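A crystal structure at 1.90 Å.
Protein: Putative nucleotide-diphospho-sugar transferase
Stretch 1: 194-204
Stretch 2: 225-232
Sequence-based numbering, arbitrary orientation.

Stretch 1 194-204: TVWDLNVLYRT
Stretch 2 225-232: LIRQYDID

Two like-charged guanidinium groups lie flat on one another across this contact: those of Arg 203 and Arg 227 have centres 4.6 Å apart and planes at 6°, with Arg 203 NE 3.8 Å from Arg 227 NE. The carboxylate of Asp 230 supplies compensating charge. Arg 227 NE donates to Asp 230 OD1 at 2.8 Å and Arg 227 NH2 to Asp 230 OD2 at 2.9 Å, a two-pronged salt bridge within the second stretch. Arg 203 NH1 lies 3.5 Å from Asp 230 OD1, but that oxygen sits over the guanidinium face, so this salt bridge rests on charge alone, with no N-H directed at it. The required rotamers are m, t, p with chi4 -155° for Arg 203, m, m, m with chi4 -85° for Arg 227, and m with chi2 -12° for Asp 230.

The first stretch is helical from Val 195, with phi/psi near -65/-40 through most of its length. Thr 194 (-110/170, chi1 p) caps it: Asp 197 N donates to Thr 194 OG1 at 3.2 Å, and Thr 194 N returns a bond to Asp 197 OD2 at 3.1 Å. The second stretch begins in a helix that starts earlier in the chain and passes through a type I turn from Ile 226 to Tyr 229 (-127/39), closed by Tyr 229 N to Ile 226 O at 3.0 Å, then extends through Asp 230 (-67/136) and Ile 231 (-115/141). Register is set by CA separations of 5.7 Å for Asn 199 and Ile 226 and 6.2 Å for Trp 196 and Tyr 229; 710 Å² is buried.

Asn 199 (chi1 t, chi2 -89°) points toward the turn and ties it to the helix. Its ND2 donates to Ile 226 O at 2.9 Å (149°) and to Asp 230 OD1 at 2.9 Å (173°). Arg 203 NH1 links the amide to the extended segment, donating to Asn 199 OD1 at 2.9 Å and to Ile 231 O at 3.0 Å.

Ile 226 (m, t) meets Leu 198 (t, p), CD1 to CD2 at 4.1 Å, and Tyr 202 (t, chi2 47°), CG2 to CD2 at 3.8 Å. Tyr 229 (m, chi2 -85°) directs its edge toward the face of Trp 196 (m, chi2 118°), six-membered-ring centroids 6.0 Å apart and planes at 72°, while Tyr 229 CD1 touches Val 195 CG1 at 3.7 Å. Ile 231 (p, t) is crowded: its CG2 is 3.1 Å from Trp 196 CE3 and its CD1 3.3 Å from Val 200 CG2, both shorter than usual van der Waals separations.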

# COMPACT_ATOMS: atom_id res chain seq x y z
N THR A 194 -10.25 -10.22 -2.82
CA THR A 194 -11.06 -11.42 -3.00
C THR A 194 -10.50 -12.30 -4.11
O THR A 194 -9.63 -11.88 -4.86
CB THR A 194 -12.51 -11.09 -3.38
OG1 THR A 194 -12.54 -10.59 -4.72
CG2 THR A 194 -13.19 -10.06 -2.38
N VAL A 195 -11.03 -13.52 -4.23
CA VAL A 195 -10.58 -14.41 -5.29
C VAL A 195 -10.91 -13.80 -6.66
O VAL A 195 -10.21 -14.02 -7.66
CB VAL A 195 -11.15 -15.85 -5.14
CG1 VAL A 195 -12.71 -15.92 -5.43
CG2 VAL A 195 -10.33 -16.82 -6.06
N TRP A 196 -11.97 -13.00 -6.71
CA TRP A 196 -12.38 -12.37 -7.97
C TRP A 196 -11.29 -11.36 -8.36
O TRP A 196 -10.84 -11.29 -9.50
CB TRP A 196 -13.72 -11.68 -7.83
CG TRP A 196 -14.90 -12.52 -7.30
CD1 TRP A 196 -15.61 -12.30 -6.16
CD2 TRP A 196 -15.52 -13.64 -7.93
NE1 TRP A 196 -16.59 -13.21 -6.02
CE2 TRP A 196 -16.60 -14.03 -7.10
CE3 TRP A 196 -15.29 -14.32 -9.13
CZ2 TRP A 196 -17.44 -15.12 -7.41
CZ3 TRP A 196 -16.11 -15.38 -9.44
CH2 TRP A 196 -17.19 -15.77 -8.58
N ASP A 197 -10.85 -10.55 -7.40
CA ASP A 197 -9.79 -9.59 -7.63
C ASP A 197 -8.50 -10.29 -8.09
O ASP A 197 -7.78 -9.79 -8.96
CB ASP A 197 -9.47 -8.80 -6.34
CG ASP A 197 -10.59 -7.97 -5.84
OD1 ASP A 197 -11.42 -7.50 -6.61
OD2 ASP A 197 -10.62 -7.76 -4.65
N LEU A 198 -8.23 -11.46 -7.49
CA LEU A 198 -7.03 -12.25 -7.83
C LEU A 198 -7.12 -12.77 -9.28
O LEU A 198 -6.11 -12.80 -10.04
CB LEU A 198 -6.84 -13.43 -6.86
CG LEU A 198 -5.50 -14.17 -6.86
CD1 LEU A 198 -4.44 -13.27 -6.20
CD2 LEU A 198 -5.53 -15.54 -6.12
N ASN A 199 -8.32 -13.22 -9.65
CA ASN A 199 -8.57 -13.67 -11.02
C ASN A 199 -8.30 -12.56 -12.05
O ASN A 199 -7.66 -12.79 -13.10
CB ASN A 199 -9.98 -14.20 -11.14
CG ASN A 199 -10.32 -14.67 -12.52
OD1 ASN A 199 -10.78 -13.87 -13.34
ND2 ASN A 199 -10.23 -16.00 -12.77
N VAL A 200 -8.76 -11.36 -11.75
CA VAL A 200 -8.54 -10.19 -12.64
C VAL A 200 -7.07 -9.83 -12.67
O VAL A 200 -6.51 -9.58 -13.77
CB VAL A 200 -9.37 -8.96 -12.22
CG1 VAL A 200 -8.98 -7.72 -13.06
CG2 VAL A 200 -10.88 -9.27 -12.25
N LEU A 201 -6.42 -9.84 -11.51
CA LEU A 201 -4.98 -9.54 -11.41
C LEU A 201 -4.23 -10.46 -12.38
O LEU A 201 -3.36 -10.04 -13.16
CB LEU A 201 -4.41 -9.72 -10.00
CG LEU A 201 -2.90 -9.53 -9.72
CD1 LEU A 201 -2.44 -8.05 -9.88
CD2 LEU A 201 -2.50 -10.06 -8.31
N TYR A 202 -4.59 -11.74 -12.31
CA TYR A 202 -3.95 -12.81 -13.11
C TYR A 202 -4.21 -12.65 -14.59
O TYR A 202 -3.29 -12.65 -15.41
CB TYR A 202 -4.46 -14.20 -12.65
CG TYR A 202 -3.83 -15.41 -13.35
CD1 TYR A 202 -2.44 -15.51 -13.52
CD2 TYR A 202 -4.61 -16.47 -13.79
CE1 TYR A 202 -1.87 -16.61 -14.13
CE2 TYR A 202 -4.05 -17.58 -14.40
CZ TYR A 202 -2.67 -17.63 -14.57
OH TYR A 202 -2.13 -18.72 -15.15
N ARG A 203 -5.46 -12.43 -14.96
CA ARG A 203 -5.81 -12.48 -16.36
C ARG A 203 -5.45 -11.22 -17.14
O ARG A 203 -5.25 -11.28 -18.35
CB ARG A 203 -7.25 -12.82 -16.52
CG ARG A 203 -7.53 -14.28 -16.10
CD ARG A 203 -8.96 -14.50 -15.84
NE ARG A 203 -9.70 -14.49 -17.07
CZ ARG A 203 -10.99 -14.18 -17.14
NH1 ARG A 203 -11.69 -13.83 -16.05
NH2 ARG A 203 -11.59 -14.22 -18.30
N THR A 204 -5.36 -10.09 -16.46
CA THR A 204 -5.03 -8.82 -17.12
C THR A 204 -3.53 -8.50 -17.12
O THR A 204 -3.10 -7.54 -17.75
CB THR A 204 -5.81 -7.66 -16.46
OG1 THR A 204 -5.36 -7.48 -15.10
CG2 THR A 204 -7.34 -7.93 -16.51
N LEU A 225 -6.85 -23.44 -10.36
CA LEU A 225 -7.68 -22.97 -9.23
C LEU A 225 -8.28 -21.58 -9.57
O LEU A 225 -9.49 -21.35 -9.51
CB LEU A 225 -6.83 -22.90 -7.96
CG LEU A 225 -7.53 -22.29 -6.74
CD1 LEU A 225 -8.82 -23.03 -6.44
CD2 LEU A 225 -6.49 -22.30 -5.61
N ILE A 226 -7.42 -20.66 -9.95
CA ILE A 226 -7.83 -19.27 -10.24
C ILE A 226 -8.83 -19.14 -11.36
O ILE A 226 -9.79 -18.38 -11.26
CB ILE A 226 -6.61 -18.36 -10.48
CG1 ILE A 226 -5.76 -18.30 -9.23
CG2 ILE A 226 -7.04 -16.93 -10.92
CD1 ILE A 226 -4.41 -17.66 -9.50
N ARG A 227 -8.67 -19.95 -12.40
CA ARG A 227 -9.58 -19.95 -13.56
C ARG A 227 -10.98 -20.55 -13.32
O ARG A 227 -11.81 -20.58 -14.21
CB ARG A 227 -8.88 -20.63 -14.76
CG ARG A 227 -7.66 -19.86 -15.33
CD ARG A 227 -7.94 -18.39 -15.65
NE ARG A 227 -9.11 -18.22 -16.52
CZ ARG A 227 -9.05 -18.31 -17.83
NH1 ARG A 227 -7.89 -18.60 -18.39
NH2 ARG A 227 -10.14 -18.14 -18.57
N GLN A 228 -11.22 -21.04 -12.10
CA GLN A 228 -12.53 -21.50 -11.68
C GLN A 228 -13.33 -20.33 -11.07
O GLN A 228 -14.48 -20.51 -10.66
CB GLN A 228 -12.43 -22.64 -10.68
CG GLN A 228 -11.85 -23.92 -11.29
CD GLN A 228 -11.88 -25.04 -10.30
OE1 GLN A 228 -12.88 -25.73 -10.17
NE2 GLN A 228 -10.77 -25.26 -9.62
N TYR A 229 -12.71 -19.16 -11.05
CA TYR A 229 -13.36 -17.94 -10.50
C TYR A 229 -13.29 -16.80 -11.51
O TYR A 229 -13.02 -15.65 -11.17
CB TYR A 229 -12.77 -17.56 -9.12
CG TYR A 229 -12.97 -18.65 -8.10
CD1 TYR A 229 -14.15 -18.73 -7.38
CD2 TYR A 229 -12.04 -19.68 -7.97
CE1 TYR A 229 -14.39 -19.75 -6.54
CE2 TYR A 229 -12.29 -20.74 -7.11
CZ TYR A 229 -13.47 -20.75 -6.37
OH TYR A 229 -13.80 -21.79 -5.50
N ASP A 230 -13.48 -17.15 -12.78
CA ASP A 230 -13.45 -16.13 -13.82
C ASP A 230 -14.64 -15.18 -13.68
O ASP A 230 -15.77 -15.62 -13.51
CB ASP A 230 -13.60 -16.71 -15.21
CG ASP A 230 -12.33 -17.36 -15.74
OD1 ASP A 230 -11.27 -17.17 -15.16
OD2 ASP A 230 -12.41 -18.00 -16.82
N ILE A 231 -14.37 -13.91 -13.81
CA ILE A 231 -15.44 -12.94 -13.90
C ILE A 231 -15.32 -12.34 -15.30
O ILE A 231 -14.21 -12.17 -15.83
CB ILE A 231 -15.37 -11.85 -12.79
CG1 ILE A 231 -13.96 -11.44 -12.47
CG2 ILE A 231 -15.90 -12.33 -11.47
CD1 ILE A 231 -13.94 -10.32 -11.46
N ASP A 232 -16.47 -12.09 -15.92
CA ASP A 232 -16.54 -11.42 -17.23
C ASP A 232 -15.91 -10.03 -17.14
O ASP A 232 -14.70 -9.86 -17.33
CB ASP A 232 -18.01 -11.33 -17.73